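Local coordinates for SusD-like carbohydrate binding protein BF1063 (Bacteroides fragilis NCTC 9343, PDB 3I4G) that probably binds carbohydrate at the outer membrane of the bacterium, in the manner of SusD-like proteins, at residues S469-G474 against T487-P492. Numbering follows the deposited sequence.
Sequences SQKIWG and TKEVDP
W473 pushes the benzo end of its indole into the bend that E489, D491 and P492 make in the loop facing it. The outermost ring carbons do the touching. CZ2 of W473 meets CD of P492 at 3.5 Å, the two side chains tip to tip, while CZ3 of W473 lies 3.6 Å from CA of D491; both partners approach obliquely from the same side of the indole. The carbonyl oxygen of E489 sits at the ring's edge, close to its plane, 3.5 Å from CZ3 of W473. That same oxygen accepts a hydrogen bond from OG1 of T487, which comes in from above the carbonyl plane (2.8 Å).

E489 crosses the indole at about a right angle, its carboxylate plane turned 84° from the ring. CG of E489 is anti to the backbone N (chi1 -175°) and the rest of the chain is extended, carrying the carboxylate past the end of the ring to K471. There NZ of K471 forms a salt bridge with OE1 of E489, 2.7 Å long and made on the syn lone pair. A water takes a hydrogen bond from NZ and gives one to OE2 of E489, so lysine and carboxylate are joined twice, at the surface.

D491 turns its carboxylate to R497 in a salt bridge and to the hydroxyl of T493. R497 also makes a cation-pi contact with W473, and Y499 meets the indole edge-to-face. The contact belongs to a two-stranded antiparallel sheet of the SusD-family chain: the long connection between strands 471-476 and 497-502, which includes helix 483-486, folds back against K471 and W473 of the first strand.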
loop_
_atom_site.group_PDB
_atom_site.type_symbol
_atom_site.label_atom_id
_atom_site.label_comp_id
_atom_site.label_asym_id
_atom_site.label_seq_id
_atom_site.Cartn_x
_atom_site.Cartn_y
_atom_site.Cartn_z
ATOM N N SER A 469 5.769 18.839 -2.236
ATOM C CA SER A 469 6.378 20.153 -2.059
ATOM C C SER A 469 5.394 21.157 -1.481
ATOM O O SER A 469 5.684 22.353 -1.391
ATOM C CB SER A 469 6.863 20.690 -3.403
ATOM O OG SER A 469 5.761 20.941 -4.293
ATOM N N GLN A 470 4.227 20.677 -1.074
ATOM C CA GLN A 470 3.085 21.518 -0.768
ATOM C C GLN A 470 2.580 21.445 0.630
ATOM O O GLN A 470 2.933 20.523 1.406
ATOM C CB GLN A 470 1.931 21.066 -1.669
ATOM C CG GLN A 470 2.263 21.134 -3.175
ATOM C CD GLN A 470 2.396 22.511 -3.631
ATOM O OE1 GLN A 470 1.460 23.309 -3.552
ATOM N NE2 GLN A 470 3.567 22.845 -4.122
ATOM N N LYS A 471 1.708 22.386 0.945
ATOM C CA LYS A 471 0.938 22.318 2.180
ATOM C C LYS A 471 -0.106 21.197 2.052
ATOM O O LYS A 471 -0.495 20.796 0.943
ATOM C CB LYS A 471 0.303 23.666 2.493
ATOM C CG LYS A 471 1.326 24.682 2.948
ATOM C CD LYS A 471 0.875 26.117 2.960
ATOM C CE LYS A 471 1.995 27.032 3.501
ATOM N NZ LYS A 471 1.622 28.488 3.397
ATOM N N ILE A 472 -0.532 20.704 3.197
ATOM C CA ILE A 472 -1.518 19.651 3.356
ATOM C C ILE A 472 -2.763 20.294 3.947
ATOM O O ILE A 472 -2.696 20.990 4.959
ATOM C CB ILE A 472 -1.015 18.580 4.276
ATOM C CG1 ILE A 472 0.335 18.042 3.801
ATOM C CG2 ILE A 472 -2.049 17.447 4.395
ATOM C CD1 ILE A 472 0.976 17.107 4.799
ATOM N N TRP A 473 -3.915 20.029 3.315
ATOM C CA TRP A 473 -5.189 20.597 3.729
ATOM C C TRP A 473 -6.127 19.463 4.116
ATOM O O TRP A 473 -5.908 18.300 3.758
ATOM C CB TRP A 473 -5.747 21.482 2.616
ATOM C CG TRP A 473 -4.868 22.666 2.380
ATOM C CD1 TRP A 473 -3.863 22.766 1.467
ATOM C CD2 TRP A 473 -4.889 23.913 3.083
ATOM N NE1 TRP A 473 -3.259 23.995 1.557
ATOM C CE2 TRP A 473 -3.857 24.716 2.546
ATOM C CE3 TRP A 473 -5.673 24.430 4.113
ATOM C CZ2 TRP A 473 -3.598 26.005 3.004
ATOM C CZ3 TRP A 473 -5.395 25.701 4.591
ATOM C CH2 TRP A 473 -4.371 26.469 4.042
ATOM N N GLY A 474 -7.174 19.828 4.847
ATOM C CA GLY A 474 -8.170 18.893 5.341
ATOM C C GLY A 474 -9.541 19.181 4.754
ATOM O O GLY A 474 -9.693 19.803 3.677
ATOM N N THR A 487 -7.830 27.737 12.498
ATOM C CA THR A 487 -6.941 27.128 11.505
ATOM C C THR A 487 -5.596 27.883 11.547
ATOM O O THR A 487 -5.577 29.097 11.666
ATOM C CB THR A 487 -7.565 27.135 10.099
ATOM O OG1 THR A 487 -6.695 26.448 9.197
ATOM C CG2 THR A 487 -7.820 28.554 9.590
ATOM N N LYS A 488 -4.473 27.177 11.438
ATOM C CA LYS A 488 -3.199 27.881 11.430
ATOM C C LYS A 488 -3.042 28.799 10.223
ATOM O O LYS A 488 -2.296 29.772 10.288
ATOM C CB LYS A 488 -2.041 26.899 11.444
ATOM C CG LYS A 488 -1.786 26.237 12.777
ATOM C CD LYS A 488 -0.650 25.196 12.616
ATOM C CE LYS A 488 -0.454 24.446 13.915
ATOM N NZ LYS A 488 0.588 23.383 13.776
ATOM N N GLU A 489 -3.701 28.466 9.117
ATOM C CA GLU A 489 -3.711 29.273 7.904
ATOM C C GLU A 489 -5.084 29.147 7.275
ATOM O O GLU A 489 -5.611 28.043 7.185
ATOM C CB GLU A 489 -2.650 28.802 6.904
ATOM C CG GLU A 489 -2.535 29.697 5.673
ATOM C CD GLU A 489 -1.433 29.271 4.693
ATOM O OE1 GLU A 489 -0.464 28.657 5.129
ATOM O OE2 GLU A 489 -1.573 29.593 3.494
ATOM N N VAL A 490 -5.686 30.276 6.890
ATOM C CA VAL A 490 -6.965 30.264 6.172
ATOM C C VAL A 490 -6.681 29.760 4.777
ATOM O O VAL A 490 -5.717 30.185 4.139
ATOM C CB VAL A 490 -7.595 31.662 6.181
ATOM C CG1 VAL A 490 -8.815 31.772 5.239
ATOM C CG2 VAL A 490 -7.987 32.039 7.607
ATOM N N ASP A 491 -7.504 28.831 4.299
ATOM C CA ASP A 491 -7.328 28.222 2.970
ATOM C C ASP A 491 -7.319 29.324 1.923
ATOM O O ASP A 491 -8.333 29.999 1.714
ATOM C CB ASP A 491 -8.444 27.198 2.774
ATOM C CG ASP A 491 -8.529 26.623 1.411
ATOM O OD1 ASP A 491 -7.618 26.842 0.556
ATOM O OD2 ASP A 491 -9.558 25.942 1.194
ATOM N N PRO A 492 -6.184 29.495 1.213
ATOM C CA PRO A 492 -6.076 30.591 0.259
ATOM C C PRO A 492 -6.907 30.381 -1.009
ATOM O O PRO A 492 -7.070 31.325 -1.789
ATOM C CB PRO A 492 -4.578 30.606 -0.059
ATOM C CG PRO A 492 -4.105 29.217 0.143
ATOM C CD PRO A 492 -4.937 28.695 1.289
HETATM O O HOH W 1 -0.677 28.690 1.267
#